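Local coordinates for protein Avidin/streptavidin (Shewanella denitrificans, PDB 3SZJ) that binds biotin at one end of an eight-stranded antiparallel beta barrel, probably with the high affinity for which the avidin family is known, at residues K92-W97 with Q114-Q119; I61-K66 with T78-F83; D17-Y22 with G34-R39. All blocks are in the same frame, centred on the assembly; numbering follows the deposited sequence.

In the fold
The three interactions sample three hairpins of one avidin barrel, and all of them reach the same biotin. Interaction 2 lies deepest: every residue that touches there is buried, between slid-apart aromatic rings inside the barrel and serines turned to the second subunit. Interaction 1 follows it in the chain and lies beside it in the sheet, strand 73-86 pairing with strand 91-101. Its inward side chains are buried, while most outward ones are at least partly exposed, some packed against the second subunit. Interaction 3, which no other chain touches, is richest in side-chain hydrogen bonds and holds the ureido oxygen and N2, while Asp115 of interaction 1 takes N1; Trp80 and Phe117 both pack on its Tyr36.

Interaction 1 (K92-W97 with Q114-Q119); sequences KISTLW and QDVFSQ. With BTN (biotin), chain C.
Asp115 and Trp97 come together against the bicyclic head of biotin, one with a polar grip and the other with a flat face. OD2 of Asp115 accepts biotin N1 at 2.8 Å in an almost straight bond (175° at the hydrogen). The indole lays one face against the sulfur-containing ring, with biotin C6 over its centre and 3.5 Å from Trp97 CD2. Carboxylate and indole meet at a slant, their planes 43° apart, and Trp97 CD1 lies 3.5 Å from Asp115 OD2. Behind this first shell, OD1 also takes a hydrogen bond from Gln16 NE2 and OD2 one from Trp80 NE1, so the carboxylate is held from several directions and its rotation is fixed.

The backbone that carries both groups is the last hairpin of the avidin barrel, strands 91-101 and 111-119, antiparallel. Asp115 O is gripped twice by Thr95: the amide N approaches almost in line with the carbonyl, and OG1, swung between its own N and carbonyl carbon (chi1 71°), adds a 2.7 Å bond tilted out of the carbonyl plane. The return bond from Asp115 N to Thr95 O is longer, 3.2 Å. Next along the inner face, the Phe117 ring turns its edge to Ile93 O, which lies in the ring plane 3.8 Å from CD1.

On the outer face a water bridges Ser94 OG, Thr95 O and Gln114 NE2, while Leu96 CD2 rests 3.9 Å from Gln114 CB. Pro107 of the second subunit packs on Ser94 and Gln114.

Interaction 2 (I61-K66 with T78-F83); sequences ISFSTK and TSWSGF. With BTN (biotin), chain C.
This is the hairpin of strands 60-68 and 73-86 in the avidin barrel, and its inward side is built on Phe63 and Trp80, a hydrogen-bonded antiparallel pair of which Trp80 reaches biotin. The two rings run nearly parallel, 17° apart, but are slid so far that they barely overlap; Phe63 CE2 lies over the rim of the indole, 3.3 Å from Trp80 CE3. In return Trp80 CB sits over the phenyl face in a CH-pi contact, 3.8 Å from the centroid of the Phe63 ring. Phe63 reaches this position because chi1 of 60° places CG between the backbone N and the carbonyl carbon, bringing the ring in toward the partner strand. On the opposite indole face lies CG2 of Thr78. Biotin's sulfur then touches Thr78 and Trp80 of strand 73-86, S1 being 3.4 Å from Thr78 OG1 and 3.7 Å from Trp80 CZ2. Thr78 OG1 has its hydrogen bond with Trp67 NE1.

The backbones join through reciprocal bonds at Ile61 with Gly82, Phe63 with Trp80 and Thr65 with Thr78; the one from Trp80 N to Phe63 O is short, 2.7 Å, and straight at 177°. Thr78 O takes a second donor, Ser64 OG at 2.9 Å, arriving from well above the carbonyl plane.

Outward, Ser62 and Ser64 exchange hydrogen bonds with Ser64 and Ser62 of the second subunit. Strand 49-57 borders the hairpin along 61-66 and strand 91-101 along 78-83, while Tyr36 of strand 31-37 and Leu21 of strand 20-26 meet Phe63 across the barrel interior.

Interaction 3 (D17-Y22 with G34-R39); sequences DGSTLY and GSYINR. With BTN (biotin), chain C.
The ureido group of biotin is received here, where Ser19 lies across from Asn38 in the register at the open end of the hairpin formed by strands 20-26 and 31-37. Ser19 OG donates to biotin O3 at 2.7 Å and itself accepts Arg39 N at 2.9 Å, nearly straight (171°), so the serine hydroxyl is oriented by the backbone just after the far strand. Tyr36 OH is the second donor to O3, also at 2.7 Å, with the oxygen lying in the plane of the ring at its edge. Next to it Asn38 OD1 takes biotin N2 at 2.9 Å, and the amide's ND2 lies alongside the start of the valeryl chain. Asn15 and Asp115 add further hydrogen bonds to biotin, and Asn15 OD1 also holds the Ser19 amide. Several donors and acceptors around the ureido group are the family's signature, as in streptavidin, and would probably polarise its carbonyl.

Tyr36 has CG anti to the backbone N (chi1 -165°), which sends the ring into the barrel, one face under Thr20 O and its CD2 4.1 Å from Leu21 CB, the two side chains crossing near a right angle. Paired backbone bonds between Thr20 and Ile37 and between Tyr22 and Ser35 fix the antiparallel register below the site.

Outside the barrel Arg39 runs extended beside Thr20. Its NH1 reaches two acceptors in the guanidinium plane, Gly18 O at 2.8 Å and Thr20 OG1 at 2.9 Å, while Ile37 CG2 lies over the guanidinium centre. A water ties NH2 to Tyr22 OH, and Ile37 CD1 meets the edge of the Tyr22 ring, while Thr20 CG2 lies over one face toward its rim.

Interaction 1 (K92-W97 with Q114-Q119)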
loop_
_atom_site.group_PDB
_atom_site.type_symbol
_atom_site.label_atom_id
_atom_site.label_comp_id
_atom_site.label_asym_id
_atom_site.label_seq_id
_atom_site.Cartn_x
_atom_site.Cartn_y
_atom_site.Cartn_z
ATOM N N LYS A 92 6.254 13.945 12.181
ATOM C CA LYS A 92 6.950 13.267 11.102
ATOM C C LYS A 92 6.293 11.927 10.805
ATOM O O LYS A 92 5.628 11.356 11.675
ATOM C CB LYS A 92 8.414 13.029 11.447
ATOM C CG LYS A 92 9.219 14.322 11.639
ATOM C CD LYS A 92 10.716 14.071 11.785
ATOM C CE LYS A 92 11.430 15.424 11.881
ATOM N NZ LYS A 92 12.894 15.277 12.002
ATOM N N ILE A 93 6.481 11.432 9.575
ATOM C CA ILE A 93 6.026 10.080 9.219
ATOM C C ILE A 93 7.271 9.354 8.711
ATOM O O ILE A 93 7.842 9.740 7.680
ATOM C CB ILE A 93 4.904 10.067 8.141
ATOM C CG1 ILE A 93 3.682 10.905 8.548
ATOM C CG2 ILE A 93 4.482 8.610 7.819
ATOM C CD1 ILE A 93 2.716 11.104 7.405
ATOM N N SER A 94 7.674 8.302 9.419
ATOM C CA SER A 94 8.837 7.515 8.998
ATOM C C SER A 94 8.359 6.260 8.266
ATOM O O SER A 94 7.520 5.513 8.790
ATOM C CB SER A 94 9.672 7.137 10.222
ATOM O OG SER A 94 10.792 6.364 9.835
ATOM N N THR A 95 8.879 6.035 7.048
ATOM C CA THR A 95 8.309 5.002 6.169
ATOM C C THR A 95 9.377 4.127 5.513
ATOM O O THR A 95 10.561 4.527 5.384
ATOM C CB THR A 95 7.497 5.623 4.989
ATOM O OG1 THR A 95 8.391 6.240 4.057
ATOM C CG2 THR A 95 6.424 6.623 5.469
ATOM N N LEU A 96 8.938 2.942 5.077
ATOM C CA LEU A 96 9.702 2.109 4.145
ATOM C C LEU A 96 8.810 1.950 2.924
ATOM O O LEU A 96 7.588 1.739 3.046
ATOM C CB LEU A 96 9.997 0.745 4.744
ATOM C CG LEU A 96 10.878 0.783 5.997
ATOM C CD1 LEU A 96 11.038 -0.631 6.503
ATOM C CD2 LEU A 96 12.260 1.408 5.678
ATOM N N TRP A 97 9.403 2.039 1.737
ATOM C CA TRP A 97 8.604 1.926 0.498
ATOM C C TRP A 97 9.043 0.802 -0.434
ATOM O O TRP A 97 10.193 0.335 -0.377
ATOM C CB TRP A 97 8.550 3.235 -0.290
ATOM C CG TRP A 97 9.880 3.869 -0.657
ATOM C CD1 TRP A 97 10.530 4.856 0.022
ATOM C CD2 TRP A 97 10.693 3.555 -1.799
ATOM N NE1 TRP A 97 11.723 5.156 -0.612
ATOM C CE2 TRP A 97 11.841 4.383 -1.740
ATOM C CE3 TRP A 97 10.551 2.656 -2.875
ATOM C CZ2 TRP A 97 12.853 4.345 -2.724
ATOM C CZ3 TRP A 97 11.547 2.601 -3.831
ATOM C CH2 TRP A 97 12.696 3.445 -3.750
ATOM N N GLN A 114 13.753 4.014 1.966
ATOM C CA GLN A 114 13.249 4.622 3.188
ATOM C C GLN A 114 12.962 6.102 2.889
ATOM O O GLN A 114 13.767 6.778 2.221
ATOM C CB GLN A 114 14.296 4.485 4.322
ATOM C CG GLN A 114 13.935 5.268 5.580
ATOM C CD GLN A 114 14.997 5.188 6.670
ATOM O OE1 GLN A 114 16.198 4.970 6.408
ATOM N NE2 GLN A 114 14.555 5.363 7.907
ATOM N N ASP A 115 11.817 6.597 3.340
ATOM C CA ASP A 115 11.515 8.042 3.287
ATOM C C ASP A 115 11.039 8.486 4.662
ATOM O O ASP A 115 10.270 7.782 5.321
ATOM C CB ASP A 115 10.351 8.363 2.354
ATOM C CG ASP A 115 10.720 8.362 0.859
ATOM O OD1 ASP A 115 11.928 8.446 0.491
ATOM O OD2 ASP A 115 9.760 8.297 0.052
ATOM N N VAL A 116 11.479 9.669 5.082
ATOM C CA VAL A 116 10.944 10.312 6.276
ATOM C C VAL A 116 10.342 11.629 5.834
ATOM O O VAL A 116 11.036 12.446 5.187
ATOM C CB VAL A 116 12.041 10.592 7.308
ATOM C CG1 VAL A 116 12.424 9.298 8.033
ATOM C CG2 VAL A 116 13.244 11.245 6.636
ATOM N N PHE A 117 9.054 11.810 6.153
ATOM C CA PHE A 117 8.296 13.021 5.825
ATOM C C PHE A 117 8.124 13.889 7.066
ATOM O O PHE A 117 7.852 13.368 8.162
ATOM C CB PHE A 117 6.894 12.653 5.310
ATOM C CG PHE A 117 6.882 11.864 4.033
ATOM C CD1 PHE A 117 7.095 10.483 4.046
ATOM C CD2 PHE A 117 6.705 12.500 2.807
ATOM C CE1 PHE A 117 7.067 9.746 2.869
ATOM C CE2 PHE A 117 6.680 11.754 1.623
ATOM C CZ PHE A 117 6.874 10.374 1.666
ATOM N N SER A 118 8.260 15.201 6.889
ATOM C CA SER A 118 8.039 16.153 7.969
ATOM C C SER A 118 6.839 17.024 7.646
ATOM O O SER A 118 6.615 17.376 6.487
ATOM C CB SER A 118 9.261 17.061 8.096
ATOM O OG SER A 118 10.402 16.303 8.451
ATOM N N GLN A 119 6.071 17.398 8.672
ATOM C CA GLN A 119 4.952 18.332 8.466
ATOM C C GLN A 119 5.439 19.597 7.750
ATOM O O GLN A 119 6.575 20.059 7.964
ATOM C CB GLN A 119 4.311 18.686 9.809
ATOM C CG GLN A 119 5.162 19.619 10.680
ATOM C CD GLN A 119 4.414 20.070 11.917
ATOM O OE1 GLN A 119 4.155 19.277 12.815
ATOM N NE2 GLN A 119 4.028 21.337 11.949
HETATM C C11 BTN C . 8.947 5.959 -11.118
HETATM O O11 BTN C . 10.112 6.383 -11.269
HETATM O O12 BTN C . 8.689 4.769 -11.371
HETATM C C10 BTN C . 7.852 6.870 -10.632
HETATM C C9 BTN C . 8.345 7.812 -9.518
HETATM C C8 BTN C . 8.793 7.070 -8.266
HETATM C C7 BTN C . 9.278 8.000 -7.150
HETATM C C2 BTN C . 9.718 7.215 -5.901
HETATM S S1 BTN C . 8.440 6.698 -4.938
HETATM C C6 BTN C . 9.611 6.278 -3.622
HETATM C C5 BTN C . 10.635 7.376 -3.570
HETATM N N1 BTN C . 10.231 8.490 -2.746
HETATM C C3 BTN C . 10.045 9.572 -3.509
HETATM O O3 BTN C . 9.537 10.776 -3.042
HETATM N N2 BTN C . 10.378 9.387 -4.789
HETATM C C4 BTN C . 10.675 7.970 -4.980
HETATM O O HOH W 1 11.859 4.880 7.887
#

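Interaction 2 (I61-K66 with T78-F83)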
loop_
_atom_site.group_PDB
_atom_site.type_symbol
_atom_site.label_atom_id
_atom_site.label_comp_id
_atom_site.label_asym_id
_atom_site.label_seq_id
_atom_site.Cartn_x
_atom_site.Cartn_y
_atom_site.Cartn_z
ATOM N N ILE A 61 0.378 4.081 9.311
ATOM C CA ILE A 61 -0.188 4.602 8.060
ATOM C C ILE A 61 0.353 3.788 6.893
ATOM O O ILE A 61 1.525 3.408 6.885
ATOM C CB ILE A 61 0.087 6.131 7.870
ATOM C CG1 ILE A 61 -0.495 6.649 6.542
ATOM C CG2 ILE A 61 1.577 6.467 8.009
ATOM C CD1 ILE A 61 -0.416 8.169 6.389
ATOM N N SER A 62 -0.502 3.503 5.914
ATOM C CA SER A 62 -0.020 3.041 4.610
ATOM C C SER A 62 -0.581 3.963 3.552
ATOM O O SER A 62 -1.707 4.454 3.685
ATOM C CB SER A 62 -0.422 1.594 4.341
ATOM O OG SER A 62 -1.783 1.465 3.960
ATOM N N PHE A 63 0.219 4.228 2.522
ATOM C CA PHE A 63 -0.308 4.949 1.344
ATOM C C PHE A 63 0.398 4.476 0.074
ATOM O O PHE A 63 1.538 4.000 0.119
ATOM C CB PHE A 63 -0.289 6.490 1.541
ATOM C CG PHE A 63 1.092 7.084 1.777
ATOM C CD1 PHE A 63 1.628 7.156 3.066
ATOM C CD2 PHE A 63 1.843 7.583 0.716
ATOM C CE1 PHE A 63 2.890 7.727 3.272
ATOM C CE2 PHE A 63 3.116 8.152 0.931
ATOM C CZ PHE A 63 3.622 8.224 2.207
ATOM N N SER A 64 -0.339 4.535 -1.024
ATOM C CA SER A 64 0.144 4.030 -2.296
ATOM C C SER A 64 -0.242 4.990 -3.414
ATOM O O SER A 64 -1.351 5.513 -3.422
ATOM C CB SER A 64 -0.483 2.653 -2.577
ATOM O OG SER A 64 0.071 2.030 -3.732
ATOM N N THR A 65 0.716 5.201 -4.332
ATOM C CA THR A 65 0.531 6.103 -5.471
ATOM C C THR A 65 0.687 5.303 -6.763
ATOM O O THR A 65 1.629 4.503 -6.897
ATOM C CB THR A 65 1.598 7.198 -5.454
ATOM O OG1 THR A 65 2.890 6.595 -5.496
ATOM C CG2 THR A 65 1.483 8.034 -4.190
ATOM N N LYS A 66 -0.251 5.493 -7.698
ATOM C CA LYS A 66 -0.136 4.937 -9.051
ATOM C C LYS A 66 0.423 6.012 -9.973
ATOM O O LYS A 66 -0.156 7.100 -10.087
ATOM C CB LYS A 66 -1.489 4.448 -9.574
ATOM C CG LYS A 66 -1.492 4.019 -11.049
ATOM C CD LYS A 66 -2.828 3.400 -11.462
ATOM C CE LYS A 66 -2.861 3.167 -12.951
ATOM N NZ LYS A 66 -4.089 2.401 -13.324
ATOM N N THR A 78 4.009 2.825 -6.271
ATOM C CA THR A 78 4.770 2.798 -5.003
ATOM C C THR A 78 3.825 2.640 -3.818
ATOM O O THR A 78 2.737 3.215 -3.810
ATOM C CB THR A 78 5.616 4.069 -4.834
ATOM O OG1 THR A 78 6.475 4.157 -5.970
ATOM C CG2 THR A 78 6.493 3.981 -3.562
ATOM N N SER A 79 4.254 1.822 -2.854
ATOM C CA SER A 79 3.551 1.621 -1.596
ATOM C C SER A 79 4.481 1.998 -0.446
ATOM O O SER A 79 5.607 1.521 -0.391
ATOM C CB SER A 79 3.165 0.145 -1.477
ATOM O OG SER A 79 2.565 -0.161 -0.236
ATOM N N TRP A 80 3.991 2.835 0.465
ATOM C CA TRP A 80 4.714 3.176 1.685
ATOM C C TRP A 80 3.991 2.583 2.895
ATOM O O TRP A 80 2.743 2.617 2.974
ATOM C CB TRP A 80 4.739 4.691 1.884
ATOM C CG TRP A 80 5.593 5.542 0.941
ATOM C CD1 TRP A 80 6.842 6.065 1.203
ATOM C CD2 TRP A 80 5.231 6.006 -0.379
ATOM N NE1 TRP A 80 7.276 6.832 0.121
ATOM C CE2 TRP A 80 6.303 6.811 -0.853
ATOM C CE3 TRP A 80 4.083 5.842 -1.194
ATOM C CZ2 TRP A 80 6.253 7.453 -2.103
ATOM C CZ3 TRP A 80 4.050 6.460 -2.446
ATOM C CH2 TRP A 80 5.117 7.261 -2.884
ATOM N N SER A 81 4.776 2.080 3.856
ATOM C CA SER A 81 4.254 1.673 5.170
ATOM C C SER A 81 5.053 2.443 6.203
ATOM O O SER A 81 6.279 2.498 6.105
ATOM C CB SER A 81 4.480 0.177 5.405
ATOM O OG SER A 81 3.854 -0.598 4.406
ATOM N N GLY A 82 4.393 3.005 7.210
ATOM C CA GLY A 82 5.172 3.735 8.199
ATOM C C GLY A 82 4.376 4.158 9.400
ATOM O O GLY A 82 3.276 3.686 9.639
ATOM N N PHE A 83 4.952 5.066 10.172
ATOM C CA PHE A 83 4.337 5.413 11.455
ATOM C C PHE A 83 4.631 6.869 11.757
ATOM O O PHE A 83 5.686 7.411 11.383
ATOM C CB PHE A 83 4.858 4.493 12.576
ATOM C CG PHE A 83 6.357 4.448 12.644
ATOM C CD1 PHE A 83 7.068 3.523 11.881
ATOM C CD2 PHE A 83 7.068 5.374 13.438
ATOM C CE1 PHE A 83 8.463 3.490 11.901
ATOM C CE2 PHE A 83 8.472 5.353 13.475
ATOM C CZ PHE A 83 9.182 4.414 12.703
HETATM C C11 BTN C . 8.947 5.959 -11.118
HETATM O O11 BTN C . 10.112 6.383 -11.269
HETATM O O12 BTN C . 8.689 4.769 -11.371
HETATM C C10 BTN C . 7.852 6.870 -10.632
HETATM C C9 BTN C . 8.345 7.812 -9.518
HETATM C C8 BTN C . 8.793 7.070 -8.266
HETATM C C7 BTN C . 9.278 8.000 -7.150
HETATM C C2 BTN C . 9.718 7.215 -5.901
HETATM S S1 BTN C . 8.440 6.698 -4.938
HETATM C C6 BTN C . 9.611 6.278 -3.622
HETATM C C5 BTN C . 10.635 7.376 -3.570
HETATM N N1 BTN C . 10.231 8.490 -2.746
HETATM C C3 BTN C . 10.045 9.572 -3.509
HETATM O O3 BTN C . 9.537 10.776 -3.042
HETATM N N2 BTN C . 10.378 9.387 -4.789
HETATM C C4 BTN C . 10.675 7.970 -4.980
#

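Interaction 3 (D17-Y22 with G34-R39)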
loop_
_atom_site.group_PDB
_atom_site.type_symbol
_atom_site.label_atom_id
_atom_site.label_comp_id
_atom_site.label_asym_id
_atom_site.label_seq_id
_atom_site.Cartn_x
_atom_site.Cartn_y
_atom_site.Cartn_z
ATOM N N ASP A 17 13.834 14.238 0.032
ATOM C CA ASP A 17 14.112 14.535 -1.379
ATOM C C ASP A 17 13.258 15.686 -1.907
ATOM O O ASP A 17 13.374 16.074 -3.068
ATOM C CB ASP A 17 13.909 13.287 -2.233
ATOM C CG ASP A 17 15.069 12.343 -2.133
ATOM O OD1 ASP A 17 16.099 12.590 -2.805
ATOM O OD2 ASP A 17 14.982 11.362 -1.366
ATOM N N GLY A 18 12.432 16.257 -1.040
ATOM C CA GLY A 18 11.575 17.357 -1.442
ATOM C C GLY A 18 10.199 16.973 -1.985
ATOM O O GLY A 18 9.428 17.845 -2.422
ATOM N N SER A 19 9.885 15.679 -1.977
ATOM C CA SER A 19 8.593 15.220 -2.478
ATOM C C SER A 19 7.511 15.519 -1.461
ATOM O O SER A 19 7.752 15.477 -0.248
ATOM C CB SER A 19 8.621 13.712 -2.748
ATOM O OG SER A 19 9.648 13.416 -3.676
ATOM N N THR A 20 6.302 15.805 -1.944
ATOM C CA THR A 20 5.206 16.176 -1.057
ATOM C C THR A 20 4.058 15.181 -1.110
ATOM O O THR A 20 3.605 14.820 -2.195
ATOM C CB THR A 20 4.675 17.556 -1.427
ATOM O OG1 THR A 20 5.750 18.494 -1.362
ATOM C CG2 THR A 20 3.591 17.988 -0.440
ATOM N N LEU A 21 3.605 14.752 0.073
ATOM C CA LEU A 21 2.357 14.012 0.238
ATOM C C LEU A 21 1.292 14.961 0.729
ATOM O O LEU A 21 1.470 15.605 1.769
ATOM C CB LEU A 21 2.512 12.880 1.281
ATOM C CG LEU A 21 1.191 12.230 1.740
ATOM C CD1 LEU A 21 0.556 11.385 0.604
ATOM C CD2 LEU A 21 1.453 11.356 2.972
ATOM N N TYR A 22 0.184 15.017 0.004
ATOM C CA TYR A 22 -0.992 15.759 0.459
ATOM C C TYR A 22 -2.038 14.743 0.877
ATOM O O TYR A 22 -2.555 14.001 0.035
ATOM C CB TYR A 22 -1.582 16.632 -0.663
ATOM C CG TYR A 22 -0.698 17.762 -1.117
ATOM C CD1 TYR A 22 -0.065 17.728 -2.355
ATOM C CD2 TYR A 22 -0.539 18.888 -0.317
ATOM C CE1 TYR A 22 0.739 18.793 -2.768
ATOM C CE2 TYR A 22 0.245 19.940 -0.715
ATOM C CZ TYR A 22 0.888 19.892 -1.925
ATOM O OH TYR A 22 1.664 20.974 -2.310
ATOM N N GLY A 34 -5.433 11.115 -1.301
ATOM C CA GLY A 34 -4.601 12.313 -1.401
ATOM C C GLY A 34 -3.929 12.397 -2.748
ATOM O O GLY A 34 -4.369 11.775 -3.748
ATOM N N SER A 35 -2.872 13.196 -2.775
ATOM C CA SER A 35 -2.074 13.319 -3.984
ATOM C C SER A 35 -0.599 13.418 -3.603
ATOM O O SER A 35 -0.254 13.700 -2.455
ATOM C CB SER A 35 -2.531 14.521 -4.800
ATOM O OG SER A 35 -2.225 15.702 -4.114
ATOM N N TYR A 36 0.286 13.131 -4.559
ATOM C CA TYR A 36 1.711 13.064 -4.271
ATOM C C TYR A 36 2.465 13.752 -5.390
ATOM O O TYR A 36 2.146 13.533 -6.573
ATOM C CB TYR A 36 2.139 11.592 -4.224
ATOM C CG TYR A 36 3.491 11.361 -3.588
ATOM C CD1 TYR A 36 4.674 11.433 -4.350
ATOM C CD2 TYR A 36 3.593 11.063 -2.224
ATOM C CE1 TYR A 36 5.928 11.228 -3.750
ATOM C CE2 TYR A 36 4.818 10.854 -1.627
ATOM C CZ TYR A 36 5.983 10.943 -2.374
ATOM O OH TYR A 36 7.184 10.708 -1.750
ATOM N N ILE A 37 3.478 14.547 -5.027
ATOM C CA ILE A 37 4.356 15.154 -6.046
ATOM C C ILE A 37 5.768 14.685 -5.769
ATOM O O ILE A 37 6.321 14.970 -4.696
ATOM C CB ILE A 37 4.300 16.710 -6.032
ATOM C CG1 ILE A 37 2.882 17.212 -6.330
ATOM C CG2 ILE A 37 5.315 17.296 -7.030
ATOM C CD1 ILE A 37 2.749 18.741 -6.210
ATOM N N ASN A 38 6.344 13.949 -6.720
ATOM C CA ASN A 38 7.694 13.431 -6.598
ATOM C C ASN A 38 8.697 14.477 -7.062
ATOM O O ASN A 38 8.542 15.074 -8.143
ATOM C CB ASN A 38 7.797 12.167 -7.489
ATOM C CG ASN A 38 9.202 11.655 -7.631
ATOM O OD1 ASN A 38 9.952 11.569 -6.659
ATOM N ND2 ASN A 38 9.578 11.284 -8.877
ATOM N N ARG A 39 9.751 14.646 -6.261
ATOM C CA ARG A 39 10.873 15.545 -6.613
ATOM C C ARG A 39 12.231 14.878 -6.418
ATOM O O ARG A 39 13.253 15.573 -6.334
ATOM C CB ARG A 39 10.789 16.869 -5.845
ATOM C CG ARG A 39 9.510 17.621 -6.148
ATOM C CD ARG A 39 9.523 19.022 -5.573
ATOM N NE ARG A 39 8.245 19.704 -5.767
ATOM C CZ ARG A 39 7.208 19.619 -4.939
ATOM N NH1 ARG A 39 7.279 18.859 -3.845
ATOM N NH2 ARG A 39 6.087 20.283 -5.210
HETATM C C11 BTN C . 8.947 5.959 -11.118
HETATM O O11 BTN C . 10.112 6.383 -11.269
HETATM O O12 BTN C . 8.689 4.769 -11.371
HETATM C C10 BTN C . 7.852 6.870 -10.632
HETATM C C9 BTN C . 8.345 7.812 -9.518
HETATM C C8 BTN C . 8.793 7.070 -8.266
HETATM C C7 BTN C . 9.278 8.000 -7.150
HETATM C C2 BTN C . 9.718 7.215 -5.901
HETATM S S1 BTN C . 8.440 6.698 -4.938
HETATM C C6 BTN C . 9.611 6.278 -3.622
HETATM C C5 BTN C . 10.635 7.376 -3.570
HETATM N N1 BTN C . 10.231 8.490 -2.746
HETATM C C3 BTN C . 10.045 9.572 -3.509
HETATM O O3 BTN C . 9.537 10.776 -3.042
HETATM N N2 BTN C . 10.378 9.387 -4.789
HETATM C C4 BTN C . 10.675 7.970 -4.980
HETATM O O HOH W 2 14.916 16.778 -4.848
HETATM O O HOH W 3 4.193 20.810 -3.358
#